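Local coordinates for protein cytochrome P450 (Picrophilus torridus, PDB 2RFB) that is a heme-thiolate cytochrome P450 that probably acts as a monooxygenase, using its heme iron to insert one atom of molecular oxygen into substrates, at residues A[18-28]-A[284-292]; A[44-52]-A[180-188]. One frame throughout, in Å; residues are numbered along the deposited sequence.

Interaction 1: residues A[18-28]-A[284-292]; sequences YSDVKHVLMND and MHLAFGIGI. With HEM (protoporphyrin IX containing Fe), chain G.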
loop_
_atom_site.group_PDB
_atom_site.type_symbol
_atom_site.label_atom_id
_atom_site.label_comp_id
_atom_site.label_asym_id
_atom_site.label_seq_id
_atom_site.Cartn_x
_atom_site.Cartn_y
_atom_site.Cartn_z
ATOM N N TYR A 18 -11.036 -16.923 3.236
ATOM C CA TYR A 18 -9.600 -16.899 2.968
ATOM C C TYR A 18 -9.209 -17.845 1.835
ATOM O O TYR A 18 -8.536 -17.422 0.919
ATOM C CB TYR A 18 -8.825 -17.204 4.242
ATOM C CG TYR A 18 -7.303 -17.172 4.146
ATOM C CD1 TYR A 18 -6.575 -16.195 4.804
ATOM C CD2 TYR A 18 -6.595 -18.176 3.459
ATOM C CE1 TYR A 18 -5.177 -16.168 4.735
ATOM C CE2 TYR A 18 -5.205 -18.175 3.387
ATOM C CZ TYR A 18 -4.490 -17.178 4.042
ATOM O OH TYR A 18 -3.094 -17.167 3.962
ATOM N N SER A 19 -9.633 -19.105 1.853
ATOM C CA SER A 19 -9.250 -19.952 0.743
ATOM C C SER A 19 -9.785 -19.495 -0.584
ATOM O O SER A 19 -9.144 -19.754 -1.600
ATOM C CB SER A 19 -9.603 -21.417 0.960
ATOM O OG SER A 19 -10.868 -21.474 1.544
ATOM N N ASP A 20 -10.938 -18.821 -0.603
ATOM C CA ASP A 20 -11.493 -18.361 -1.873
ATOM C C ASP A 20 -10.775 -17.108 -2.346
ATOM O O ASP A 20 -10.480 -16.977 -3.534
ATOM C CB ASP A 20 -12.984 -18.111 -1.745
ATOM C CG ASP A 20 -13.757 -19.367 -1.560
ATOM O OD1 ASP A 20 -13.303 -20.450 -2.015
ATOM O OD2 ASP A 20 -14.848 -19.280 -0.971
ATOM N N VAL A 21 -10.487 -16.179 -1.431
ATOM C CA VAL A 21 -9.720 -14.989 -1.798
ATOM C C VAL A 21 -8.401 -15.430 -2.428
ATOM O O VAL A 21 -8.067 -15.032 -3.542
ATOM C CB VAL A 21 -9.514 -14.000 -0.605
ATOM C CG1 VAL A 21 -8.553 -12.865 -0.982
ATOM C CG2 VAL A 21 -10.876 -13.390 -0.142
ATOM N N LYS A 22 -7.697 -16.333 -1.753
ATOM C CA LYS A 22 -6.426 -16.904 -2.247
ATOM C C LYS A 22 -6.532 -17.645 -3.576
ATOM O O LYS A 22 -5.648 -17.479 -4.436
ATOM C CB LYS A 22 -5.880 -17.857 -1.213
ATOM C CG LYS A 22 -4.496 -18.276 -1.466
ATOM C CD LYS A 22 -4.028 -18.927 -0.205
ATOM C CE LYS A 22 -2.728 -19.535 -0.388
ATOM N NZ LYS A 22 -2.739 -20.765 0.457
ATOM N N HIS A 23 -7.588 -18.455 -3.742
ATOM C CA HIS A 23 -7.818 -19.139 -4.991
ATOM C C HIS A 23 -7.919 -18.074 -6.100
ATOM O O HIS A 23 -7.232 -18.123 -7.124
ATOM C CB HIS A 23 -9.111 -19.946 -4.927
ATOM C CG HIS A 23 -9.490 -20.566 -6.236
ATOM N ND1 HIS A 23 -10.528 -20.093 -7.017
ATOM C CD2 HIS A 23 -8.936 -21.591 -6.929
ATOM C CE1 HIS A 23 -10.614 -20.824 -8.119
ATOM N NE2 HIS A 23 -9.664 -21.739 -8.089
ATOM N N VAL A 24 -8.760 -17.076 -5.877
ATOM C CA VAL A 24 -8.922 -16.049 -6.902
ATOM C C VAL A 24 -7.567 -15.383 -7.199
ATOM O O VAL A 24 -7.119 -15.389 -8.327
ATOM C CB VAL A 24 -10.031 -14.995 -6.505
ATOM C CG1 VAL A 24 -9.861 -13.700 -7.290
ATOM C CG2 VAL A 24 -11.416 -15.612 -6.665
ATOM N N LEU A 25 -6.898 -14.827 -6.202
ATOM C CA LEU A 25 -5.632 -14.094 -6.470
ATOM C C LEU A 25 -4.537 -14.999 -7.029
ATOM O O LEU A 25 -3.722 -14.551 -7.787
ATOM C CB LEU A 25 -5.124 -13.347 -5.215
ATOM C CG LEU A 25 -6.090 -12.311 -4.669
ATOM C CD1 LEU A 25 -5.622 -11.731 -3.350
ATOM C CD2 LEU A 25 -6.151 -11.226 -5.730
ATOM N N MET A 26 -4.476 -16.256 -6.618
ATOM C CA MET A 26 -3.411 -17.144 -7.138
ATOM C C MET A 26 -3.699 -17.593 -8.582
ATOM O O MET A 26 -2.821 -18.143 -9.264
ATOM C CB MET A 26 -3.276 -18.402 -6.267
ATOM C CG MET A 26 -2.664 -18.197 -4.881
ATOM S SD MET A 26 -0.886 -17.826 -4.969
ATOM C CE MET A 26 -0.145 -19.253 -5.674
ATOM N N ASN A 27 -4.938 -17.399 -9.050
ATOM C CA ASN A 27 -5.293 -17.855 -10.419
ATOM C C ASN A 27 -5.468 -16.620 -11.353
ATOM O O ASN A 27 -6.556 -16.309 -11.860
ATOM C CB ASN A 27 -6.477 -18.846 -10.406
ATOM C CG ASN A 27 -6.102 -20.233 -9.831
ATOM O OD1 ASN A 27 -5.649 -21.130 -10.544
ATOM N ND2 ASN A 27 -6.342 -20.420 -8.554
ATOM N N ASP A 28 -4.347 -15.925 -11.530
ATOM C CA ASP A 28 -4.209 -14.777 -12.429
ATOM C C ASP A 28 -4.671 -15.012 -13.876
ATOM O O ASP A 28 -5.229 -14.104 -14.457
ATOM C CB ASP A 28 -2.762 -14.291 -12.403
ATOM C CG ASP A 28 -1.801 -15.391 -12.730
ATOM O OD1 ASP A 28 -1.473 -16.199 -11.859
ATOM O OD2 ASP A 28 -1.392 -15.501 -13.903
ATOM N N MET A 284 -0.055 -16.969 6.877
ATOM C CA MET A 284 0.181 -15.726 6.203
ATOM C C MET A 284 -1.169 -14.982 6.066
ATOM O O MET A 284 -2.191 -15.597 5.779
ATOM C CB MET A 284 0.764 -16.016 4.817
ATOM C CG MET A 284 1.000 -14.767 3.917
ATOM S SD MET A 284 1.027 -15.200 2.112
ATOM C CE MET A 284 1.573 -16.883 2.272
ATOM N N HIS A 285 -1.155 -13.668 6.276
ATOM C CA HIS A 285 -2.300 -12.841 6.045
ATOM C C HIS A 285 -2.251 -12.456 4.554
ATOM O O HIS A 285 -1.216 -12.589 3.915
ATOM C CB HIS A 285 -2.232 -11.600 6.946
ATOM C CG HIS A 285 -1.194 -10.615 6.502
ATOM N ND1 HIS A 285 0.040 -10.488 7.123
ATOM C CD2 HIS A 285 -1.184 -9.755 5.457
ATOM C CE1 HIS A 285 0.784 -9.629 6.443
ATOM N NE2 HIS A 285 0.048 -9.137 5.454
ATOM N N LEU A 286 -3.363 -11.945 4.032
ATOM C CA LEU A 286 -3.489 -11.489 2.663
ATOM C C LEU A 286 -3.594 -9.957 2.524
ATOM O O LEU A 286 -4.043 -9.467 1.507
ATOM C CB LEU A 286 -4.750 -12.098 2.068
ATOM C CG LEU A 286 -4.850 -13.619 2.170
ATOM C CD1 LEU A 286 -6.134 -14.122 1.555
ATOM C CD2 LEU A 286 -3.645 -14.274 1.547
ATOM N N ALA A 287 -3.207 -9.196 3.541
ATOM C CA ALA A 287 -3.236 -7.724 3.484
ATOM C C ALA A 287 -2.481 -7.172 2.275
ATOM O O ALA A 287 -2.909 -6.154 1.707
ATOM C CB ALA A 287 -2.662 -7.124 4.763
ATOM N N PHE A 288 -1.384 -7.842 1.886
ATOM C CA PHE A 288 -0.588 -7.493 0.702
ATOM C C PHE A 288 -1.025 -8.307 -0.575
ATOM O O PHE A 288 -0.332 -8.273 -1.633
ATOM C CB PHE A 288 0.898 -7.806 0.933
ATOM C CG PHE A 288 1.600 -6.915 1.931
ATOM C CD1 PHE A 288 1.575 -5.530 1.814
ATOM C CD2 PHE A 288 2.352 -7.476 2.951
ATOM C CE1 PHE A 288 2.297 -4.720 2.676
ATOM C CE2 PHE A 288 3.069 -6.689 3.822
ATOM C CZ PHE A 288 3.052 -5.289 3.678
ATOM N N GLY A 289 -2.152 -9.020 -0.504
ATOM C CA GLY A 289 -2.554 -9.888 -1.653
ATOM C C GLY A 289 -1.661 -11.135 -1.723
ATOM O O GLY A 289 -1.008 -11.511 -0.723
ATOM N N ILE A 290 -1.614 -11.767 -2.895
ATOM C CA ILE A 290 -0.784 -12.944 -3.096
ATOM C C ILE A 290 -0.793 -13.316 -4.590
ATOM O O ILE A 290 -1.689 -12.905 -5.335
ATOM C CB ILE A 290 -1.241 -14.129 -2.196
ATOM C CG1 ILE A 290 -0.198 -15.261 -2.221
ATOM C CG2 ILE A 290 -2.624 -14.639 -2.595
ATOM C CD1 ILE A 290 -0.611 -16.482 -1.430
ATOM N N GLY A 291 0.190 -14.083 -5.034
ATOM C CA GLY A 291 0.342 -14.314 -6.451
ATOM C C GLY A 291 1.238 -13.276 -7.137
ATOM O O GLY A 291 2.114 -12.669 -6.519
ATOM N N ILE A 292 1.023 -13.101 -8.437
ATOM C CA ILE A 292 1.953 -12.403 -9.279
ATOM C C ILE A 292 1.824 -10.921 -9.024
ATOM O O ILE A 292 2.736 -10.179 -9.341
ATOM C CB ILE A 292 1.737 -12.735 -10.772
ATOM C CG1 ILE A 292 0.343 -12.237 -11.241
ATOM C CG2 ILE A 292 2.005 -14.241 -11.038
ATOM C CD1 ILE A 292 0.196 -12.146 -12.769
HETATM C CHA HEM G . 0.251 -4.101 -5.060
HETATM C CHB HEM G . -1.455 -3.681 -0.456
HETATM C CHC HEM G . 2.347 -0.637 0.454
HETATM C CHD HEM G . 3.624 -0.480 -4.255
HETATM C C1A HEM G . -0.498 -4.268 -3.883
HETATM C C2A HEM G . -1.608 -5.176 -3.719
HETATM C C3A HEM G . -2.057 -5.036 -2.430
HETATM C C4A HEM G . -1.222 -4.076 -1.804
HETATM C CMA HEM G . -3.256 -5.731 -1.605
HETATM C CAA HEM G . -2.154 -6.125 -4.842
HETATM C CBA HEM G . -3.273 -5.463 -5.686
HETATM C CGA HEM G . -3.745 -6.552 -6.609
HETATM O O1A HEM G . -3.409 -7.775 -6.402
HETATM O O2A HEM G . -4.471 -6.194 -7.558
HETATM C C1B HEM G . -0.549 -2.832 0.211
HETATM C C2B HEM G . -0.486 -2.560 1.627
HETATM C C3B HEM G . 0.582 -1.709 1.778
HETATM C C4B HEM G . 1.174 -1.463 0.519
HETATM C CMB HEM G . -1.518 -3.192 2.663
HETATM C CAB HEM G . 1.321 -0.912 2.964
HETATM C CBB HEM G . 1.234 -1.272 4.341
HETATM C C1C HEM G . 3.163 -0.329 -0.691
HETATM C C2C HEM G . 4.408 0.452 -0.877
HETATM C C3C HEM G . 4.689 0.460 -2.204
HETATM C C4C HEM G . 3.674 -0.248 -2.878
HETATM C CMC HEM G . 5.355 1.207 0.162
HETATM C CAC HEM G . 5.936 1.113 -2.923
HETATM C CBC HEM G . 5.806 1.973 -3.950
HETATM C C1D HEM G . 2.814 -1.471 -4.900
HETATM C C2D HEM G . 2.852 -1.809 -6.305
HETATM C C3D HEM G . 1.783 -2.900 -6.496
HETATM C C4D HEM G . 1.249 -3.130 -5.215
HETATM C CMD HEM G . 3.728 -1.185 -7.438
HETATM C CAD HEM G . 1.296 -3.698 -7.753
HETATM C CBD HEM G . 2.263 -4.887 -7.953
HETATM C CGD HEM G . 1.866 -5.683 -9.154
HETATM O O1D HEM G . 0.706 -5.490 -9.641
HETATM O O2D HEM G . 2.701 -6.506 -9.637
HETATM N NA HEM G . -0.266 -3.608 -2.671
HETATM N NB HEM G . 0.519 -2.155 -0.451
HETATM N NC HEM G . 2.779 -0.739 -1.969
HETATM N ND HEM G . 1.837 -2.283 -4.275
HETATM FE FE HEM G . 1.389 -2.328 -2.356
#
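Leu-286, at the entrance to the cysteine-ligand loop of the P450 fold, packs against Tyr-18 and Val-21 on helix 18-26. The loop carries the family signature Phe-x-x-Gly-x-x-x-Cys-x-Gly, from Phe-288 to the iron ligand Cys-295 and beyond, and its type I turn, Leu-286 to Gly-289, touches heme methyl CMA. Leu-286 CD1 lies over one face of the Tyr-18 ring, 4.0 Å from the centroid and 16° off the normal, a CH-pi contact; the same methyl reaches Val-21 CG1 at 3.7 Å. The phenol extends past Leu-286 because its CG stands anti to the backbone N (chi1 -178°), and Tyr-18 OH donates to Met-284 O at 2.6 Å, with that carbonyl near the ring plane at its edge. Farther along, Leu-25 CB meets Ile-290 CG2 at 3.8 Å, while Ile-290 CD1 reaches outward to Met-26 SD, 3.8 Å away, and to the aliphatic CE of Lys-22. Gly-291 passes close against the last helical turn: a CB there would fall 2.8 Å from Leu-25 O, and its backbone angles also demand glycine. Beyond the helix end, the side chains of Ile-292 and Asp-28 cross at about a right angle, with Ile-292 CD1 3.7 Å from Asp-28 CB. Leu-25 also touches Arg-238, which hydrogen-bonds to the heme. With one hydrogen bond at one end and apolar packing along the rest, the contact depends mainly on shape: the helix backs the loop on the side turned from the porphyrin, and close fit rather than charge sets the spacing.

Interaction 2: residues A[44-52]-A[180-188]; sequences GISFITMDN and KYIMLLIIG. With HEM (protoporphyrin IX containing Fe), chain G; SO4 (sulfate ion), chain F.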
loop_
_atom_site.group_PDB
_atom_site.type_symbol
_atom_site.label_atom_id
_atom_site.label_comp_id
_atom_site.label_asym_id
_atom_site.label_seq_id
_atom_site.Cartn_x
_atom_site.Cartn_y
_atom_site.Cartn_z
ATOM N N GLY A 44 -6.554 2.409 -11.220
ATOM C CA GLY A 44 -5.523 1.412 -11.551
ATOM C C GLY A 44 -4.795 1.793 -12.826
ATOM O O GLY A 44 -5.415 1.832 -13.878
ATOM N N ILE A 45 -3.494 2.095 -12.730
ATOM C CA ILE A 45 -2.639 2.392 -13.900
ATOM C C ILE A 45 -1.344 1.566 -13.934
ATOM O O ILE A 45 -0.971 0.912 -12.952
ATOM C CB ILE A 45 -2.234 3.873 -13.901
ATOM C CG1 ILE A 45 -1.405 4.192 -12.643
ATOM C CG2 ILE A 45 -3.474 4.775 -14.098
ATOM C CD1 ILE A 45 -1.723 5.539 -12.025
ATOM N N SER A 46 -0.622 1.646 -15.051
ATOM C CA SER A 46 0.620 0.896 -15.239
ATOM C C SER A 46 0.433 -0.608 -15.041
ATOM O O SER A 46 -0.587 -1.160 -15.443
ATOM C CB SER A 46 1.751 1.410 -14.344
ATOM O OG SER A 46 2.895 0.570 -14.503
ATOM N N PHE A 47 1.411 -1.269 -14.430
ATOM C CA PHE A 47 1.446 -2.708 -14.489
ATOM C C PHE A 47 0.493 -3.419 -13.534
ATOM O O PHE A 47 0.311 -4.638 -13.643
ATOM C CB PHE A 47 2.888 -3.254 -14.436
ATOM C CG PHE A 47 3.630 -2.959 -13.149
ATOM C CD1 PHE A 47 3.412 -3.727 -12.000
ATOM C CD2 PHE A 47 4.561 -1.943 -13.093
ATOM C CE1 PHE A 47 4.084 -3.443 -10.795
ATOM C CE2 PHE A 47 5.253 -1.671 -11.881
ATOM C CZ PHE A 47 5.011 -2.420 -10.746
ATOM N N ILE A 48 -0.142 -2.680 -12.632
ATOM C CA ILE A 48 -1.163 -3.271 -11.772
ATOM C C ILE A 48 -2.353 -3.822 -12.551
ATOM O O ILE A 48 -2.976 -4.779 -12.110
ATOM C CB ILE A 48 -1.614 -2.327 -10.578
ATOM C CG1 ILE A 48 -2.131 -3.155 -9.392
ATOM C CG2 ILE A 48 -2.595 -1.171 -11.022
ATOM C CD1 ILE A 48 -2.311 -2.305 -8.068
ATOM N N THR A 49 -2.664 -3.237 -13.701
ATOM C CA THR A 49 -3.828 -3.658 -14.442
ATOM C C THR A 49 -3.446 -4.559 -15.629
ATOM O O THR A 49 -4.252 -4.758 -16.551
ATOM C CB THR A 49 -4.664 -2.444 -14.915
ATOM O OG1 THR A 49 -3.862 -1.592 -15.726
ATOM C CG2 THR A 49 -5.137 -1.611 -13.740
ATOM N N MET A 50 -2.234 -5.130 -15.601
ATOM C CA MET A 50 -1.749 -5.962 -16.708
ATOM C C MET A 50 -1.695 -7.425 -16.354
ATOM O O MET A 50 -1.368 -7.770 -15.229
ATOM C CB MET A 50 -0.345 -5.555 -17.085
ATOM C CG MET A 50 -0.265 -4.277 -17.853
ATOM S SD MET A 50 1.465 -3.838 -17.938
ATOM C CE MET A 50 1.309 -2.105 -18.458
ATOM N N ASP A 51 -1.956 -8.278 -17.331
ATOM C CA ASP A 51 -1.937 -9.689 -17.110
ATOM C C ASP A 51 -0.590 -10.297 -17.321
ATOM O O ASP A 51 0.300 -9.737 -17.945
ATOM C CB ASP A 51 -3.012 -10.408 -17.922
ATOM C CG ASP A 51 -4.395 -10.185 -17.352
ATOM O OD1 ASP A 51 -4.535 -9.822 -16.161
ATOM O OD2 ASP A 51 -5.373 -10.364 -18.084
ATOM N N ASN A 52 -0.518 -11.515 -16.835
ATOM C CA ASN A 52 0.707 -12.116 -16.374
ATOM C C ASN A 52 1.948 -11.896 -17.131
ATOM O O ASN A 52 2.931 -11.512 -16.442
ATOM C CB ASN A 52 0.563 -13.603 -16.039
ATOM C CG ASN A 52 1.814 -14.169 -15.341
ATOM O OD1 ASN A 52 2.740 -13.399 -14.930
ATOM N ND2 ASN A 52 1.846 -15.537 -15.201
ATOM N N LYS A 180 3.644 6.877 -15.629
ATOM C CA LYS A 180 2.624 6.090 -14.964
ATOM C C LYS A 180 3.272 5.107 -13.986
ATOM O O LYS A 180 2.729 4.876 -12.892
ATOM C CB LYS A 180 1.710 5.360 -15.955
ATOM C CG LYS A 180 0.877 6.252 -16.875
ATOM C CD LYS A 180 0.037 7.302 -16.133
ATOM C CE LYS A 180 -0.804 8.159 -17.111
ATOM N NZ LYS A 180 -1.078 7.435 -18.408
ATOM N N TYR A 181 4.442 4.577 -14.347
ATOM C CA TYR A 181 5.187 3.619 -13.495
ATOM C C TYR A 181 5.493 4.262 -12.155
ATOM O O TYR A 181 5.185 3.712 -11.103
ATOM C CB TYR A 181 6.520 3.182 -14.178
ATOM C CG TYR A 181 7.103 1.834 -13.734
ATOM C CD1 TYR A 181 7.154 0.738 -14.620
ATOM C CD2 TYR A 181 7.635 1.667 -12.459
ATOM C CE1 TYR A 181 7.699 -0.483 -14.223
ATOM C CE2 TYR A 181 8.197 0.431 -12.047
ATOM C CZ TYR A 181 8.217 -0.627 -12.927
ATOM O OH TYR A 181 8.767 -1.819 -12.520
ATOM N N ILE A 182 6.079 5.453 -12.219
ATOM C CA ILE A 182 6.364 6.272 -11.045
ATOM C C ILE A 182 5.080 6.617 -10.316
ATOM O O ILE A 182 4.995 6.442 -9.108
ATOM C CB ILE A 182 7.125 7.513 -11.501
ATOM C CG1 ILE A 182 8.562 7.112 -11.840
ATOM C CG2 ILE A 182 7.063 8.672 -10.505
ATOM C CD1 ILE A 182 9.203 8.116 -12.733
ATOM N N MET A 183 4.055 7.037 -11.046
ATOM C CA MET A 183 2.766 7.280 -10.420
ATOM C C MET A 183 2.232 6.082 -9.645
ATOM O O MET A 183 1.696 6.239 -8.559
ATOM C CB MET A 183 1.750 7.755 -11.438
ATOM C CG MET A 183 1.927 9.179 -11.791
ATOM S SD MET A 183 0.777 9.643 -13.077
ATOM C CE MET A 183 -0.768 9.633 -12.179
ATOM N N LEU A 184 2.387 4.881 -10.189
ATOM C CA LEU A 184 1.904 3.683 -9.504
ATOM C C LEU A 184 2.689 3.445 -8.263
ATOM O O LEU A 184 2.115 3.085 -7.263
ATOM C CB LEU A 184 1.968 2.447 -10.396
ATOM C CG LEU A 184 1.689 1.073 -9.793
ATOM C CD1 LEU A 184 0.305 1.044 -9.168
ATOM C CD2 LEU A 184 1.817 -0.015 -10.894
ATOM N N LEU A 185 3.993 3.649 -8.281
ATOM C CA LEU A 185 4.761 3.564 -7.021
ATOM C C LEU A 185 4.353 4.563 -5.935
ATOM O O LEU A 185 4.404 4.253 -4.720
ATOM C CB LEU A 185 6.257 3.724 -7.287
ATOM C CG LEU A 185 6.781 2.685 -8.280
ATOM C CD1 LEU A 185 8.254 2.963 -8.632
ATOM C CD2 LEU A 185 6.580 1.325 -7.687
ATOM N N ILE A 186 3.960 5.756 -6.342
ATOM C CA ILE A 186 3.689 6.786 -5.369
ATOM C C ILE A 186 2.323 6.485 -4.787
ATOM O O ILE A 186 2.104 6.581 -3.599
ATOM C CB ILE A 186 3.701 8.211 -6.001
ATOM C CG1 ILE A 186 5.123 8.666 -6.318
ATOM C CG2 ILE A 186 3.089 9.256 -5.047
ATOM C CD1 ILE A 186 5.174 9.742 -7.402
ATOM N N ILE A 187 1.391 6.100 -5.646
ATOM C CA ILE A 187 0.024 5.966 -5.206
ATOM C C ILE A 187 -0.127 4.721 -4.386
ATOM O O ILE A 187 -0.820 4.758 -3.391
ATOM C CB ILE A 187 -0.967 5.965 -6.366
ATOM C CG1 ILE A 187 -0.939 7.351 -7.037
ATOM C CG2 ILE A 187 -2.367 5.536 -5.850
ATOM C CD1 ILE A 187 -1.476 7.330 -8.428
ATOM N N GLY A 188 0.546 3.635 -4.748
ATOM C CA GLY A 188 0.378 2.402 -3.999
ATOM C C GLY A 188 1.151 2.343 -2.705
ATOM O O GLY A 188 0.897 1.493 -1.858
HETATM C CHA HEM G . 0.251 -4.101 -5.060
HETATM C CHB HEM G . -1.455 -3.681 -0.456
HETATM C CHC HEM G . 2.347 -0.637 0.454
HETATM C CHD HEM G . 3.624 -0.480 -4.255
HETATM C C1A HEM G . -0.498 -4.268 -3.883
HETATM C C2A HEM G . -1.608 -5.176 -3.719
HETATM C C3A HEM G . -2.057 -5.036 -2.430
HETATM C C4A HEM G . -1.222 -4.076 -1.804
HETATM C CMA HEM G . -3.256 -5.731 -1.605
HETATM C CAA HEM G . -2.154 -6.125 -4.842
HETATM C CBA HEM G . -3.273 -5.463 -5.686
HETATM C CGA HEM G . -3.745 -6.552 -6.609
HETATM O O1A HEM G . -3.409 -7.775 -6.402
HETATM O O2A HEM G . -4.471 -6.194 -7.558
HETATM C C1B HEM G . -0.549 -2.832 0.211
HETATM C C2B HEM G . -0.486 -2.560 1.627
HETATM C C3B HEM G . 0.582 -1.709 1.778
HETATM C C4B HEM G . 1.174 -1.463 0.519
HETATM C CMB HEM G . -1.518 -3.192 2.663
HETATM C CAB HEM G . 1.321 -0.912 2.964
HETATM C CBB HEM G . 1.234 -1.272 4.341
HETATM C C1C HEM G . 3.163 -0.329 -0.691
HETATM C C2C HEM G . 4.408 0.452 -0.877
HETATM C C3C HEM G . 4.689 0.460 -2.204
HETATM C C4C HEM G . 3.674 -0.248 -2.878
HETATM C CMC HEM G . 5.355 1.207 0.162
HETATM C CAC HEM G . 5.936 1.113 -2.923
HETATM C CBC HEM G . 5.806 1.973 -3.950
HETATM C C1D HEM G . 2.814 -1.471 -4.900
HETATM C C2D HEM G . 2.852 -1.809 -6.305
HETATM C C3D HEM G . 1.783 -2.900 -6.496
HETATM C C4D HEM G . 1.249 -3.130 -5.215
HETATM C CMD HEM G . 3.728 -1.185 -7.438
HETATM C CAD HEM G . 1.296 -3.698 -7.753
HETATM C CBD HEM G . 2.263 -4.887 -7.953
HETATM C CGD HEM G . 1.866 -5.683 -9.154
HETATM O O1D HEM G . 0.706 -5.490 -9.641
HETATM O O2D HEM G . 2.701 -6.506 -9.637
HETATM N NA HEM G . -0.266 -3.608 -2.671
HETATM N NB HEM G . 0.519 -2.155 -0.451
HETATM N NC HEM G . 2.779 -0.739 -1.969
HETATM N ND HEM G . 1.837 -2.283 -4.275
HETATM FE FE HEM G . 1.389 -2.328 -2.356
HETATM S S SO4 F . -2.037 3.173 -17.930
HETATM O O1 SO4 F . -2.725 1.882 -17.777
HETATM O O2 SO4 F . -2.557 4.182 -17.012
HETATM O O3 SO4 F . -0.599 2.958 -17.687
HETATM O O4 SO4 F . -2.265 3.655 -19.294
#
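Tyr-181 OH is hydrogen-bonded to both Ser-62 OG and Phe-58 O of helix 52-66, which fixes the phenol ring against Phe-47. Helix 175-206 is the long central helix of the P450 fold, passing over the distal side of the heme, and residues 44-52 form the end of the B-C loop leading into helix 52-66. Phe-47 CE2 lies 3.3 Å above the Tyr-181 ring plane, toward its rim; the two planes meet at 57°, an oblique pairing. One face of Phe-47 is covered centrally by Leu-184 CD2, 3.8 Å from the centroid and 5° off the normal. At the ring edge, Phe-47 CE1 comes within 3.6 Å of heme propionate carbon CGD. With chi1 at 64°, Phe-47 CG sits between its own backbone N and carbonyl carbon, which turns the ring in between helix and propionate. With an alanine in place of this phenylalanine, Leu-184 CD2 would probably lose the ring it covers and a gap would open between Tyr-181 and the heme propionate. The two methyls of Leu-184 divide their work: CD2 also meets Ser-46 CB, whereas CD1 leans on Ile-48 CG2 at 4.1 Å. On the heme side, Leu-184 CG lies 3.8 Å from heme methyl CMD. Ile-45 reaches toward the later turn of the helix, its CD1 lying 4.0 Å from Ile-187 CD1 and near Met-183 CB. Lys-180, salt-bridged to Asp-176, runs its aliphatic chain beside a sulfate that is probably a crystallisation additive. At the outer edge, Ser-46 N donates to sulfate O3 at 2.9 Å.

In the fold
Interactions 1 and 2 both build the heme pocket, one through the cysteine-ligand loop on the proximal side, the other through the long central helix and B-C loop on the distal side. Their centres lie about 19 Å apart, and both segments of interaction 2 fall, in sequence, between the two of interaction 1. Both are partly buried; interaction 1 has exposed methionines at its margin, interaction 2 no exposed touching residue. Chemistry differs too: a phenol-to-carbonyl hydrogen bond joins the segments of interaction 1, whereas those of interaction 2 meet by aromatic and aliphatic packing alone. They touch where Asn-52 packs on Asp-28 and Ile-292.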